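Local coordinates for HIGH affinity ribose transport protein RBSD (Bacillus subtilis, PDB 1OGD) that binds D-ribose in the cytoplasm and probably interconverts its beta-pyranose and beta-furanose forms, working as a decamer built from two pentamers, at residues A[4-8]-A[9-13]; A[25-28]-A[29-33]; A[47-51]-A[52-56]; A[67-70]-A[71-75]. All coordinates share one frame; numbering follows the deposited sequence.

Contact 1 (A[4-8]-A[9-13])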
ATOM      1  N   HIS A   4     -28.491  14.489   8.138  1.00 31.53           N
ATOM      2  CA  HIS A   4     -28.842  14.993   6.818  1.00 32.21           C
ATOM      3  C   HIS A   4     -28.009  14.437   5.664  1.00 33.54           C
ATOM      4  O   HIS A   4     -26.981  13.788   5.874  1.00 34.08           O
ATOM      5  CB  HIS A   4     -28.725  16.518   6.827  1.00 32.35           C
ATOM      6  CG  HIS A   4     -29.329  17.164   8.038  1.00 34.19           C
ATOM      7  ND1 HIS A   4     -30.662  17.030   8.369  1.00 34.62           N
ATOM      8  CD2 HIS A   4     -28.781  17.943   9.003  1.00 35.16           C
ATOM      9  CE1 HIS A   4     -30.908  17.696   9.484  1.00 34.69           C
ATOM     10  NE2 HIS A   4     -29.783  18.258   9.889  1.00 35.82           N
ATOM     11  N   GLY A   5     -28.465  14.714   4.443  1.00 33.81           N
ATOM     12  CA  GLY A   5     -27.764  14.266   3.254  1.00 31.87           C
ATOM     13  C   GLY A   5     -28.173  12.893   2.752  1.00 30.39           C
ATOM     14  O   GLY A   5     -29.078  12.261   3.292  1.00 31.27           O
ATOM     15  N   ILE A   6     -27.491  12.432   1.710  1.00 28.60           N
ATOM     16  CA  ILE A   6     -27.768  11.137   1.103  1.00 27.53           C
ATOM     17  C   ILE A   6     -27.477   9.994   2.087  1.00 26.29           C
ATOM     18  O   ILE A   6     -26.532  10.063   2.871  1.00 27.24           O
ATOM     19  CB  ILE A   6     -26.939  10.996  -0.203  1.00 28.22           C
ATOM     20  CG1 ILE A   6     -27.495   9.863  -1.063  1.00 26.95           C
ATOM     21  CG2 ILE A   6     -25.460  10.791   0.129  1.00 27.72           C
ATOM     22  CD1 ILE A   6     -27.083   9.976  -2.518  1.00 29.97           C
ATOM     23  N   LEU A   7     -28.300   8.951   2.051  1.00 24.03           N
ATOM     24  CA  LEU A   7     -28.159   7.815   2.959  1.00 24.09           C
ATOM     25  C   LEU A   7     -26.958   6.902   2.693  1.00 24.38           C
ATOM     26  O   LEU A   7     -26.342   6.394   3.630  1.00 24.34           O
ATOM     27  CB  LEU A   7     -29.433   6.962   2.925  1.00 23.47           C
ATOM     28  CG  LEU A   7     -29.481   5.744   3.850  1.00 23.57           C
ATOM     29  CD1 LEU A   7     -29.463   6.201   5.300  1.00 24.42           C
ATOM     30  CD2 LEU A   7     -30.742   4.932   3.566  1.00 26.98           C
ATOM     31  N   ASN A   8     -26.643   6.684   1.421  1.00 24.46           N
ATOM     32  CA  ASN A   8     -25.538   5.805   1.051  1.00 24.56           C
ATOM     33  C   ASN A   8     -24.186   6.358   1.492  1.00 23.28           C
ATOM     34  O   ASN A   8     -23.794   7.464   1.107  1.00 24.42           O
ATOM     35  CB  ASN A   8     -25.538   5.570  -0.458  1.00 21.32           C
ATOM     36  CG  ASN A   8     -24.569   4.491  -0.867  1.00 23.20           C
ATOM     37  OD1 ASN A   8     -23.379   4.755  -1.068  1.00 25.79           O
ATOM     38  ND2 ASN A   8     -25.063   3.255  -0.968  1.00 15.98           N
ATOM     39  N   SER A   9     -23.476   5.574   2.295  1.00 23.35           N
ATOM     40  CA  SER A   9     -22.180   5.987   2.812  1.00 23.10           C
ATOM     41  C   SER A   9     -21.146   6.194   1.713  1.00 23.70           C
ATOM     42  O   SER A   9     -20.379   7.155   1.764  1.00 25.02           O
ATOM     43  CB  SER A   9     -21.676   4.972   3.841  1.00 23.11           C
ATOM     44  OG  SER A   9     -21.499   3.692   3.267  1.00 21.01           O
ATOM     45  N   HIS A  10     -21.124   5.310   0.719  1.00 23.79           N
ATOM     46  CA  HIS A  10     -20.167   5.446  -0.381  1.00 23.20           C
ATOM     47  C   HIS A  10     -20.428   6.729  -1.165  1.00 22.75           C
ATOM     48  O   HIS A  10     -19.499   7.472  -1.486  1.00 20.19           O
ATOM     49  CB  HIS A  10     -20.255   4.262  -1.355  1.00 21.33           C
ATOM     50  CG  HIS A  10     -20.131   2.920  -0.704  1.00 22.05           C
ATOM     51  ND1 HIS A  10     -19.097   2.592   0.148  1.00 22.53           N
ATOM     52  CD2 HIS A  10     -20.906   1.813  -0.798  1.00 20.81           C
ATOM     53  CE1 HIS A  10     -19.245   1.342   0.554  1.00 22.88           C
ATOM     54  NE2 HIS A  10     -20.334   0.848  -0.006  1.00 20.31           N
ATOM     55  N   LEU A  11     -21.694   6.979  -1.487  1.00 22.83           N
ATOM     56  CA  LEU A  11     -22.050   8.174  -2.242  1.00 23.79           C
ATOM     57  C   LEU A  11     -21.783   9.449  -1.456  1.00 22.21           C
ATOM     58  O   LEU A  11     -21.322  10.439  -2.015  1.00 23.31           O
ATOM     59  CB  LEU A  11     -23.523   8.127  -2.664  1.00 27.11           C
ATOM     60  CG  LEU A  11     -23.897   7.080  -3.719  1.00 29.95           C
ATOM     61  CD1 LEU A  11     -25.369   7.226  -4.091  1.00 31.19           C
ATOM     62  CD2 LEU A  11     -23.033   7.263  -4.949  1.00 31.89           C
ATOM     63  N   ALA A  12     -22.073   9.423  -0.159  1.00 23.24           N
ATOM     64  CA  ALA A  12     -21.858  10.594   0.684  1.00 22.17           C
ATOM     65  C   ALA A  12     -20.399  11.050   0.592  1.00 23.21           C
ATOM     66  O   ALA A  12     -20.113  12.245   0.519  1.00 23.79           O
ATOM     67  CB  ALA A  12     -22.213  10.262   2.136  1.00 20.95           C
ATOM     68  N   LYS A  13     -19.476  10.091   0.583  1.00 23.07           N
ATOM     69  CA  LYS A  13     -18.054  10.427   0.510  1.00 23.20           C
ATOM     70  C   LYS A  13     -17.700  11.091  -0.811  1.00 22.84           C
ATOM     71  O   LYS A  13     -16.864  11.992  -0.846  1.00 24.08           O
ATOM     72  CB  LYS A  13     -17.209   9.176   0.734  1.00 21.53           C
ATOM     73  CG  LYS A  13     -17.427   8.563   2.108  1.00 23.38           C
ATOM     74  CD  LYS A  13     -16.685   7.242   2.265  1.00 24.97           C
ATOM     75  CE  LYS A  13     -16.917   6.670   3.641  1.00 23.35           C
ATOM     76  NZ  LYS A  13     -16.348   5.312   3.775  1.00 27.33           N
TER
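Two hydrogen bonds tie Asn-8 to the opening turn of helix 9-17, one from its side chain and one from its backbone. Asn-8 OD1 accepts from Leu-11 N at 2.8 Å, with the donor in the carbonyl plane on a lone pair. CG stands anti to the backbone N (chi1 -170°), which folds the amide back across the start of the helix and brings OD1 within 2.9 Å of His-10 N as well. The backbone carbonyl makes the second bond, Ala-12 N to Asn-8 O at 2.9 Å, the first i to i+4 link of the helix. Asn-8 is thus an N-cap. Asparagine suits the post because its short amide has an acceptor for the helix and a donor to spare: ND2 reaches Asp-41 O and Ser-43 O of a neighbouring subunit. The partial negative charge on OD1 would probably be favoured by the positive end of the helix dipole.

Apolar packing comes from Ile-6, whose beta-branch offers two arms. CD1 meets Leu-11 CD1 at 3.6 Å, while CG2 lies against Ala-12 CA, also at 3.6 Å, an approach that the small alanine permits. Beyond, Ile-6 rests on Val-57 of helix 51-61 and Leu-11 on Ile-40.

Ser-9 OG, 4.1 Å above the centre of the His-10 ring, is hydrogen-bonded to Asp-41 OD1 of that neighbouring subunit, and His-10 NE2 to the backbone N of the same Asp-41.

Contact 2 (A[25-28]-A[29-33]). With RIP (beta-D-ribopyranose), chain G.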
ATOM      1  N   VAL A  25     -21.073   9.780 -12.748  1.00 26.80           N
ATOM      2  CA  VAL A  25     -21.861   9.104 -13.764  1.00 26.63           C
ATOM      3  C   VAL A  25     -22.873   8.152 -13.147  1.00 26.94           C
ATOM      4  O   VAL A  25     -22.570   7.465 -12.174  1.00 28.74           O
ATOM      5  CB  VAL A  25     -20.936   8.290 -14.716  1.00 26.51           C
ATOM      6  CG1 VAL A  25     -21.760   7.616 -15.815  1.00 25.28           C
ATOM      7  CG2 VAL A  25     -19.881   9.204 -15.326  1.00 24.66           C
ATOM      8  N   ILE A  26     -24.086   8.140 -13.693  1.00 25.33           N
ATOM      9  CA  ILE A  26     -25.119   7.215 -13.243  1.00 25.45           C
ATOM     10  C   ILE A  26     -25.217   6.303 -14.450  1.00 25.76           C
ATOM     11  O   ILE A  26     -25.441   6.770 -15.566  1.00 25.76           O
ATOM     12  CB  ILE A  26     -26.471   7.907 -13.003  1.00 27.04           C
ATOM     13  CG1 ILE A  26     -26.336   8.930 -11.872  1.00 28.69           C
ATOM     14  CG2 ILE A  26     -27.513   6.866 -12.611  1.00 24.90           C
ATOM     15  CD1 ILE A  26     -27.558   9.816 -11.691  1.00 32.58           C
ATOM     16  N   ALA A  27     -25.045   5.006 -14.243  1.00 26.52           N
ATOM     17  CA  ALA A  27     -25.045   4.090 -15.373  1.00 25.94           C
ATOM     18  C   ALA A  27     -25.999   2.925 -15.284  1.00 26.06           C
ATOM     19  O   ALA A  27     -26.442   2.553 -14.199  1.00 26.14           O
ATOM     20  CB  ALA A  27     -23.625   3.556 -15.576  1.00 25.65           C
ATOM     21  N   ASP A  28     -26.316   2.351 -16.443  1.00 26.55           N
ATOM     22  CA  ASP A  28     -27.159   1.169 -16.478  1.00 26.82           C
ATOM     23  C   ASP A  28     -26.206   0.005 -16.205  1.00 27.58           C
ATOM     24  O   ASP A  28     -24.997   0.218 -16.060  1.00 26.60           O
ATOM     25  CB  ASP A  28     -27.880   1.025 -17.833  1.00 29.52           C
ATOM     26  CG  ASP A  28     -26.930   0.973 -19.030  1.00 28.53           C
ATOM     27  OD1 ASP A  28     -27.252   1.636 -20.041  1.00 26.55           O
ATOM     28  OD2 ASP A  28     -25.895   0.270 -18.982  1.00 26.18           O
ATOM     29  N   ALA A  29     -26.738  -1.209 -16.125  1.00 26.46           N
ATOM     30  CA  ALA A  29     -25.923  -2.377 -15.819  1.00 25.66           C
ATOM     31  C   ALA A  29     -24.869  -2.779 -16.856  1.00 25.41           C
ATOM     32  O   ALA A  29     -24.021  -3.636 -16.579  1.00 25.47           O
ATOM     33  CB  ALA A  29     -26.830  -3.566 -15.525  1.00 23.38           C
ATOM     34  N   GLY A  30     -24.894  -2.159 -18.029  1.00 23.85           N
ATOM     35  CA  GLY A  30     -23.941  -2.546 -19.050  1.00 24.77           C
ATOM     36  C   GLY A  30     -22.788  -1.610 -19.342  1.00 25.06           C
ATOM     37  O   GLY A  30     -21.814  -2.025 -19.959  1.00 26.37           O
ATOM     38  N   LEU A  31     -22.875  -0.361 -18.903  1.00 23.52           N
ATOM     39  CA  LEU A  31     -21.815   0.598 -19.185  1.00 24.37           C
ATOM     40  C   LEU A  31     -20.441   0.175 -18.650  1.00 25.12           C
ATOM     41  O   LEU A  31     -20.301  -0.171 -17.478  1.00 25.82           O
ATOM     42  CB  LEU A  31     -22.162   1.966 -18.599  1.00 25.97           C
ATOM     43  CG  LEU A  31     -21.221   3.085 -19.049  1.00 25.67           C
ATOM     44  CD1 LEU A  31     -21.541   3.446 -20.493  1.00 26.43           C
ATOM     45  CD2 LEU A  31     -21.383   4.302 -18.152  1.00 27.79           C
ATOM     46  N   PRO A  32     -19.415   0.182 -19.512  1.00 24.32           N
ATOM     47  CA  PRO A  32     -18.081  -0.203 -19.037  1.00 25.50           C
ATOM     48  C   PRO A  32     -17.515   0.965 -18.220  1.00 26.27           C
ATOM     49  O   PRO A  32     -17.796   2.129 -18.517  1.00 26.24           O
ATOM     50  CB  PRO A  32     -17.312  -0.431 -20.332  1.00 23.45           C
ATOM     51  CG  PRO A  32     -17.917   0.611 -21.252  1.00 26.22           C
ATOM     52  CD  PRO A  32     -19.404   0.452 -20.962  1.00 24.09           C
ATOM     53  N   VAL A  33     -16.735   0.653 -17.191  1.00 27.39           N
ATOM     54  CA  VAL A  33     -16.133   1.680 -16.341  1.00 27.62           C
ATOM     55  C   VAL A  33     -14.645   1.814 -16.673  1.00 28.77           C
ATOM     56  O   VAL A  33     -13.890   0.844 -16.578  1.00 29.80           O
ATOM     57  CB  VAL A  33     -16.283   1.317 -14.842  1.00 27.68           C
ATOM     58  CG1 VAL A  33     -15.609   2.378 -13.970  1.00 28.26           C
ATOM     59  CG2 VAL A  33     -17.755   1.197 -14.482  1.00 27.64           C
TER
HETATM   60  C1  RIP G1134     -23.267  -0.088 -22.857  1.00 39.76           C
HETATM   61  C2  RIP G1134     -24.427   0.507 -22.101  1.00 37.21           C
HETATM   62  C3  RIP G1134     -25.368   1.197 -23.076  1.00 39.24           C
HETATM   63  C4  RIP G1134     -25.837   0.305 -24.220  1.00 39.61           C
HETATM   64  C5  RIP G1134     -24.596  -0.244 -24.914  1.00 40.55           C
HETATM   65  O1  RIP G1134     -22.412   0.916 -23.366  1.00 41.81           O
HETATM   66  O2  RIP G1134     -25.077  -0.544 -21.418  1.00 35.15           O
HETATM   67  O3  RIP G1134     -26.470   1.736 -22.393  1.00 38.13           O
HETATM   68  O4  RIP G1134     -26.600  -0.785 -23.741  1.00 40.64           O
HETATM   69  O5  RIP G1134     -23.686  -0.888 -23.994  1.00 39.91           O
HETATM   70  O   HOH W   1     -22.282  -0.896 -15.517  1.00 26.41           O
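One wall of the ribose pocket is the turn that leaves strand 23-27, where Asp-28 holds both the backbone at Gly-30 and the sugar. Asp-28 OD2 accepts from Gly-30 N at 2.8 Å, the closing bond of an Asx turn; the donor arrives on the anti side of the carboxylate, 22° out of its plane. A weak bond from Leu-31 N, at 3.1 Å, reaches the same oxygen. CG lies between the backbone N and the carbonyl carbon (chi1 57°), a rotation that curls the short side chain over the turn. Beta-D-ribopyranose then donates twice: O2 to Asp-28 OD2 at 2.7 Å, and O3 to Asp-28 OD1 at a very short 2.5 Å. With an alanine here, both hydroxyls would probably lose their shared acceptor group and the Gly-30 N-H its mate, setting the turn free to shift. Gly-30 suits its place because a CB would collide with O2 of the sugar. His-98, Asn-122 and His-20 of the fourth subunit, the inferred proton donor, also bond to the ribose.

Below the polar layer, Leu-31 turns back onto the strand. Its CD2 presses on Ala-27 CB at 3.5 Å, tighter than usual for two carbons, and the Val-25 and Leu-31 side chains meet at about a right angle. Behind the turn, a water lies 3.0 Å from Asp-28 O and 2.9 Å from Leu-31 O.

Contact 3 (A[47-51]-A[52-56])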
ATOM      1  N   GLY A  47     -33.403  -4.166 -12.838  1.00 33.49           N
ATOM      2  CA  GLY A  47     -34.449  -3.202 -12.556  1.00 35.56           C
ATOM      3  C   GLY A  47     -34.441  -2.611 -11.155  1.00 36.63           C
ATOM      4  O   GLY A  47     -35.273  -1.762 -10.842  1.00 37.14           O
ATOM      5  N   LEU A  48     -33.511  -3.043 -10.309  1.00 35.15           N
ATOM      6  CA  LEU A  48     -33.443  -2.532  -8.939  1.00 34.77           C
ATOM      7  C   LEU A  48     -31.999  -2.276  -8.493  1.00 34.81           C
ATOM      8  O   LEU A  48     -31.211  -3.212  -8.355  1.00 33.07           O
ATOM      9  CB  LEU A  48     -34.118  -3.530  -7.992  1.00 35.35           C
ATOM     10  CG  LEU A  48     -34.139  -3.280  -6.479  1.00 39.04           C
ATOM     11  CD1 LEU A  48     -34.698  -1.899  -6.173  1.00 39.50           C
ATOM     12  CD2 LEU A  48     -34.981  -4.356  -5.810  1.00 37.44           C
ATOM     13  N   PRO A  49     -31.634  -1.001  -8.259  1.00 33.85           N
ATOM     14  CA  PRO A  49     -32.478   0.191  -8.387  1.00 33.63           C
ATOM     15  C   PRO A  49     -32.621   0.609  -9.837  1.00 34.56           C
ATOM     16  O   PRO A  49     -31.796   0.253 -10.681  1.00 34.09           O
ATOM     17  CB  PRO A  49     -31.726   1.260  -7.591  1.00 34.33           C
ATOM     18  CG  PRO A  49     -30.585   0.525  -6.911  1.00 35.76           C
ATOM     19  CD  PRO A  49     -30.288  -0.626  -7.810  1.00 33.55           C
ATOM     20  N   ALA A  50     -33.659   1.388 -10.116  1.00 33.81           N
ATOM     21  CA  ALA A  50     -33.910   1.871 -11.464  1.00 33.03           C
ATOM     22  C   ALA A  50     -33.152   3.168 -11.715  1.00 32.36           C
ATOM     23  O   ALA A  50     -32.831   3.905 -10.784  1.00 32.11           O
ATOM     24  CB  ALA A  50     -35.410   2.092 -11.668  1.00 34.16           C
ATOM     25  N   PHE A  51     -32.862   3.431 -12.983  1.00 32.12           N
ATOM     26  CA  PHE A  51     -32.157   4.637 -13.385  1.00 34.14           C
ATOM     27  C   PHE A  51     -32.874   5.878 -12.858  1.00 36.24           C
ATOM     28  O   PHE A  51     -32.250   6.797 -12.321  1.00 36.03           O
ATOM     29  CB  PHE A  51     -32.088   4.710 -14.908  1.00 32.33           C
ATOM     30  CG  PHE A  51     -31.506   5.989 -15.428  1.00 34.15           C
ATOM     31  CD1 PHE A  51     -30.134   6.219 -15.378  1.00 33.68           C
ATOM     32  CD2 PHE A  51     -32.331   6.968 -15.978  1.00 34.19           C
ATOM     33  CE1 PHE A  51     -29.589   7.405 -15.869  1.00 33.91           C
ATOM     34  CE2 PHE A  51     -31.800   8.157 -16.470  1.00 34.95           C
ATOM     35  CZ  PHE A  51     -30.424   8.379 -16.418  1.00 36.58           C
ATOM     36  N   GLN A  52     -34.193   5.901 -13.022  1.00 36.81           N
ATOM     37  CA  GLN A  52     -34.986   7.039 -12.580  1.00 37.68           C
ATOM     38  C   GLN A  52     -34.879   7.267 -11.084  1.00 35.05           C
ATOM     39  O   GLN A  52     -34.655   8.389 -10.645  1.00 37.25           O
ATOM     40  CB  GLN A  52     -36.456   6.852 -12.965  1.00 39.58           C
ATOM     41  CG  GLN A  52     -36.666   6.561 -14.437  1.00 44.38           C
ATOM     42  CD  GLN A  52     -38.105   6.748 -14.868  1.00 45.86           C
ATOM     43  OE1 GLN A  52     -39.032   6.565 -14.078  1.00 47.03           O
ATOM     44  NE2 GLN A  52     -38.299   7.101 -16.135  1.00 47.06           N
ATOM     45  N   ASP A  53     -35.039   6.208 -10.299  1.00 34.73           N
ATOM     46  CA  ASP A  53     -34.958   6.348  -8.854  1.00 34.47           C
ATOM     47  C   ASP A  53     -33.606   6.866  -8.400  1.00 33.40           C
ATOM     48  O   ASP A  53     -33.530   7.738  -7.533  1.00 31.95           O
ATOM     49  CB  ASP A  53     -35.255   5.019  -8.165  1.00 37.02           C
ATOM     50  CG  ASP A  53     -36.696   4.593  -8.339  1.00 40.95           C
ATOM     51  OD1 ASP A  53     -37.572   5.483  -8.390  1.00 44.48           O
ATOM     52  OD2 ASP A  53     -36.959   3.375  -8.414  1.00 42.40           O
ATOM     53  N   THR A  54     -32.538   6.343  -8.990  1.00 30.35           N
ATOM     54  CA  THR A  54     -31.204   6.780  -8.610  1.00 28.59           C
ATOM     55  C   THR A  54     -30.968   8.239  -8.994  1.00 27.85           C
ATOM     56  O   THR A  54     -30.467   9.025  -8.195  1.00 27.97           O
ATOM     57  CB  THR A  54     -30.136   5.880  -9.259  1.00 28.45           C
ATOM     58  OG1 THR A  54     -30.392   4.517  -8.894  1.00 28.39           O
ATOM     59  CG2 THR A  54     -28.743   6.262  -8.771  1.00 27.74           C
ATOM     60  N   ALA A  55     -31.337   8.603 -10.216  1.00 28.68           N
ATOM     61  CA  ALA A  55     -31.164   9.969 -10.684  1.00 29.92           C
ATOM     62  C   ALA A  55     -31.958  10.960  -9.821  1.00 31.77           C
ATOM     63  O   ALA A  55     -31.503  12.078  -9.561  1.00 32.14           O
ATOM     64  CB  ALA A  55     -31.598  10.073 -12.149  1.00 30.49           C
ATOM     65  N   ALA A  56     -33.141  10.548  -9.371  1.00 30.97           N
ATOM     66  CA  ALA A  56     -33.980  11.415  -8.548  1.00 31.24           C
ATOM     67  C   ALA A  56     -33.316  11.739  -7.211  1.00 31.32           C
ATOM     68  O   ALA A  56     -33.319  12.891  -6.772  1.00 29.68           O
ATOM     69  CB  ALA A  56     -35.330  10.760  -8.315  1.00 31.09           C
TER
HETATM   70  O   HOH W   2     -35.794   1.019  -8.010  1.00 38.75           O
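Thr-54 leans its hydroxyl back over the carbonyl of Ala-50, while Phe-51 and Asp-53 turn to other sides of the same helical turn. Ala-50 O is gripped twice: Thr-54 N donates at 3.0 Å, nearly along the C=O axis, and Thr-54 OG1 donates at 3.1 Å from 39° above the carbonyl plane. The hydroxyl arrives there because OG1 is anti to the carbonyl carbon of Thr-54 (chi1 -56°). There it also meets Pro-49 CB at 3.8 Å, and the methyl CG2 is left to pack on Ile-26. Threonine thus serves a polar and an apolar neighbour at once; a valine in its place would probably cost Ala-50 O its second donor.

This is the N-terminus of helix 51-61, with Ala-50 at the N-cap. Alanine has no side-chain acceptor to offer the first turn, so Ala-50 contributes its carbonyl to the ordinary i to i+4 bond. Asp-53 approaches the cap through a water that donates to Asp-53 OD2 at 2.7 Å and accepts from Ala-50 N at 3.0 Å, a stand-in for one half of a capping box, whose other half alanine cannot supply.

With CG anti to the backbone N (chi1 174°), the Phe-51 ring is long enough to touch Ile-26 of strand 23-27, Leu-84 of helix 78-87 and the loop at Ala-121 at once. Phe-51 O accepts from Ala-55 N at 2.9 Å.

Contact 4 (A[67-70]-A[71-75])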
ATOM      1  N   VAL A  67     -26.270  18.474 -17.394  1.00 34.69           N
ATOM      2  CA  VAL A  67     -26.448  17.037 -17.535  1.00 35.16           C
ATOM      3  C   VAL A  67     -25.989  16.640 -18.930  1.00 36.92           C
ATOM      4  O   VAL A  67     -26.178  17.390 -19.890  1.00 37.78           O
ATOM      5  CB  VAL A  67     -27.926  16.631 -17.366  1.00 36.25           C
ATOM      6  CG1 VAL A  67     -28.052  15.117 -17.362  1.00 35.13           C
ATOM      7  CG2 VAL A  67     -28.489  17.220 -16.075  1.00 35.17           C
ATOM      8  N   ILE A  68     -25.376  15.466 -19.041  1.00 36.24           N
ATOM      9  CA  ILE A  68     -24.890  14.983 -20.326  1.00 35.55           C
ATOM     10  C   ILE A  68     -25.352  13.549 -20.536  1.00 35.45           C
ATOM     11  O   ILE A  68     -25.147  12.690 -19.679  1.00 35.13           O
ATOM     12  CB  ILE A  68     -23.348  15.037 -20.393  1.00 35.49           C
ATOM     13  CG1 ILE A  68     -22.872  16.460 -20.103  1.00 34.99           C
ATOM     14  CG2 ILE A  68     -22.862  14.599 -21.767  1.00 34.66           C
ATOM     15  CD1 ILE A  68     -21.372  16.601 -19.992  1.00 36.10           C
ATOM     16  N   ALA A  69     -25.995  13.303 -21.671  1.00 35.35           N
ATOM     17  CA  ALA A  69     -26.484  11.971 -22.006  1.00 35.30           C
ATOM     18  C   ALA A  69     -26.150  11.685 -23.465  1.00 35.17           C
ATOM     19  O   ALA A  69     -25.732  12.578 -24.196  1.00 35.43           O
ATOM     20  CB  ALA A  69     -27.990  11.892 -21.782  1.00 33.85           C
ATOM     21  N   ALA A  70     -26.319  10.439 -23.886  1.00 36.36           N
ATOM     22  CA  ALA A  70     -26.035  10.071 -25.267  1.00 37.58           C
ATOM     23  C   ALA A  70     -27.284  10.310 -26.113  1.00 38.55           C
ATOM     24  O   ALA A  70     -28.397  10.000 -25.686  1.00 37.93           O
ATOM     25  CB  ALA A  70     -25.615   8.604 -25.350  1.00 36.25           C
ATOM     26  N   ALA A  71     -27.095  10.866 -27.306  1.00 39.96           N
ATOM     27  CA  ALA A  71     -28.210  11.142 -28.208  1.00 42.60           C
ATOM     28  C   ALA A  71     -29.059   9.886 -28.399  1.00 43.66           C
ATOM     29  O   ALA A  71     -30.291   9.950 -28.428  1.00 44.70           O
ATOM     30  CB  ALA A  71     -27.682  11.629 -29.556  1.00 41.53           C
ATOM     31  N   GLU A  72     -28.388   8.745 -28.513  1.00 44.39           N
ATOM     32  CA  GLU A  72     -29.052   7.463 -28.703  1.00 45.17           C
ATOM     33  C   GLU A  72     -30.201   7.205 -27.737  1.00 46.17           C
ATOM     34  O   GLU A  72     -31.127   6.456 -28.059  1.00 47.35           O
ATOM     35  CB  GLU A  72     -28.047   6.313 -28.579  1.00 45.59           C
ATOM     36  CG  GLU A  72     -27.019   6.225 -29.696  1.00 45.83           C
ATOM     37  CD  GLU A  72     -25.907   7.242 -29.570  1.00 47.19           C
ATOM     38  OE1 GLU A  72     -24.959   7.177 -30.381  1.00 48.61           O
ATOM     39  OE2 GLU A  72     -25.971   8.105 -28.667  1.00 46.98           O
ATOM     40  N   ILE A  73     -30.148   7.811 -26.554  1.00 45.87           N
ATOM     41  CA  ILE A  73     -31.198   7.594 -25.562  1.00 45.69           C
ATOM     42  C   ILE A  73     -32.571   8.079 -26.035  1.00 46.42           C
ATOM     43  O   ILE A  73     -33.592   7.479 -25.705  1.00 45.26           O
ATOM     44  CB  ILE A  73     -30.853   8.275 -24.211  1.00 44.89           C
ATOM     45  CG1 ILE A  73     -31.749   7.708 -23.110  1.00 43.93           C
ATOM     46  CG2 ILE A  73     -31.032   9.784 -24.315  1.00 44.83           C
ATOM     47  CD1 ILE A  73     -31.478   8.281 -21.736  1.00 44.56           C
ATOM     48  N   LYS A  74     -32.589   9.157 -26.815  1.00 48.05           N
ATOM     49  CA  LYS A  74     -33.838   9.714 -27.330  1.00 50.70           C
ATOM     50  C   LYS A  74     -34.583   8.739 -28.238  1.00 52.01           C
ATOM     51  O   LYS A  74     -35.812   8.726 -28.271  1.00 52.90           O
ATOM     52  CB  LYS A  74     -33.570  10.996 -28.119  1.00 51.07           C
ATOM     53  CG  LYS A  74     -33.084  12.180 -27.304  1.00 52.20           C
ATOM     54  CD  LYS A  74     -32.885  13.381 -28.219  1.00 53.54           C
ATOM     55  CE  LYS A  74     -32.413  14.610 -27.464  1.00 53.90           C
ATOM     56  NZ  LYS A  74     -32.245  15.785 -28.368  1.00 53.15           N
ATOM     57  N   ALA A  75     -33.839   7.927 -28.980  1.00 53.26           N
ATOM     58  CA  ALA A  75     -34.446   6.972 -29.898  1.00 54.53           C
ATOM     59  C   ALA A  75     -34.695   5.601 -29.281  1.00 55.62           C
ATOM     60  O   ALA A  75     -35.770   5.026 -29.446  1.00 56.58           O
ATOM     61  CB  ALA A  75     -33.574   6.826 -31.138  1.00 54.26           C
TER
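With CG anti to its own carbonyl carbon (chi1 -68°) and the chain bent at the next bond, Glu-72 folds its carboxylate back beside Ala-70, where OE2 comes within 3.4 Å of Ala-70 CB. Ile-73 is rotated differently: CG1 is anti to the backbone N (chi1 -164°), and the other branch, CG2, is directed at the Ala-70 carbonyl, only 3.0 Å from Ala-70 O. That is tight for a methyl group, and the same methyl reaches Ala-69 CB at 4.5 Å, a loose apolar touch.

The backbone explains the crowding. Ile-73 N donates to Ala-70 O at 2.9 Å, an i to i+3 bond that closes a beta turn as the strand gives way to helix 72-76. The donor stands 48° above the carbonyl plane, as the sharp reversal brings the N-H over the C=O group. The next bond, Lys-74 N to Ala-71 O at 2.9 Å, has the same i+3 spacing, so the chain winds tightly at once. Alanine suits the place of Ala-70, whose CB touches both the returning Glu-72 carboxylate and the side chain of His-98. Glutamate has the length to double back and still reach onward, for OE1 accepts from the backbone N of His-98, a substrate-binding residue that it probably holds in position as a second-shell partner.

Strand 64-70 runs between strands 123-127 and 92-96 of the sheet, backbone hydrogen bonds joining Ile-68 to Ile-124, and Ala-69 to Glu-94 and Leu-96. Past the turn, Ile-73 packs on Tyr-95 of strand 92-96, and Lys-74 makes a cation-pi contact with that ring.

The four contacts follow one another along the chain without overlap, each a place where it changes course: contacts 1 and 3 begin helices, contact 2 leaves a strand, and contact 4 passes from strand to helix. Contacts 2 and 3, with centres about 12 Å apart, touch where Ile-26 CD1 meets Ala-55 CA at 3.7 Å, packing helix 51-61 on the sheet. Contacts 2 and 4 reach that same mixed sheet, strand 123-127 lying between their strands, and both border the ribose site, directly in contact 2 and through His-98 in contact 4. Contact 1, about 27 Å from contact 4 between centres, lies across the chain's centre from it, at subunit interfaces of the decamer.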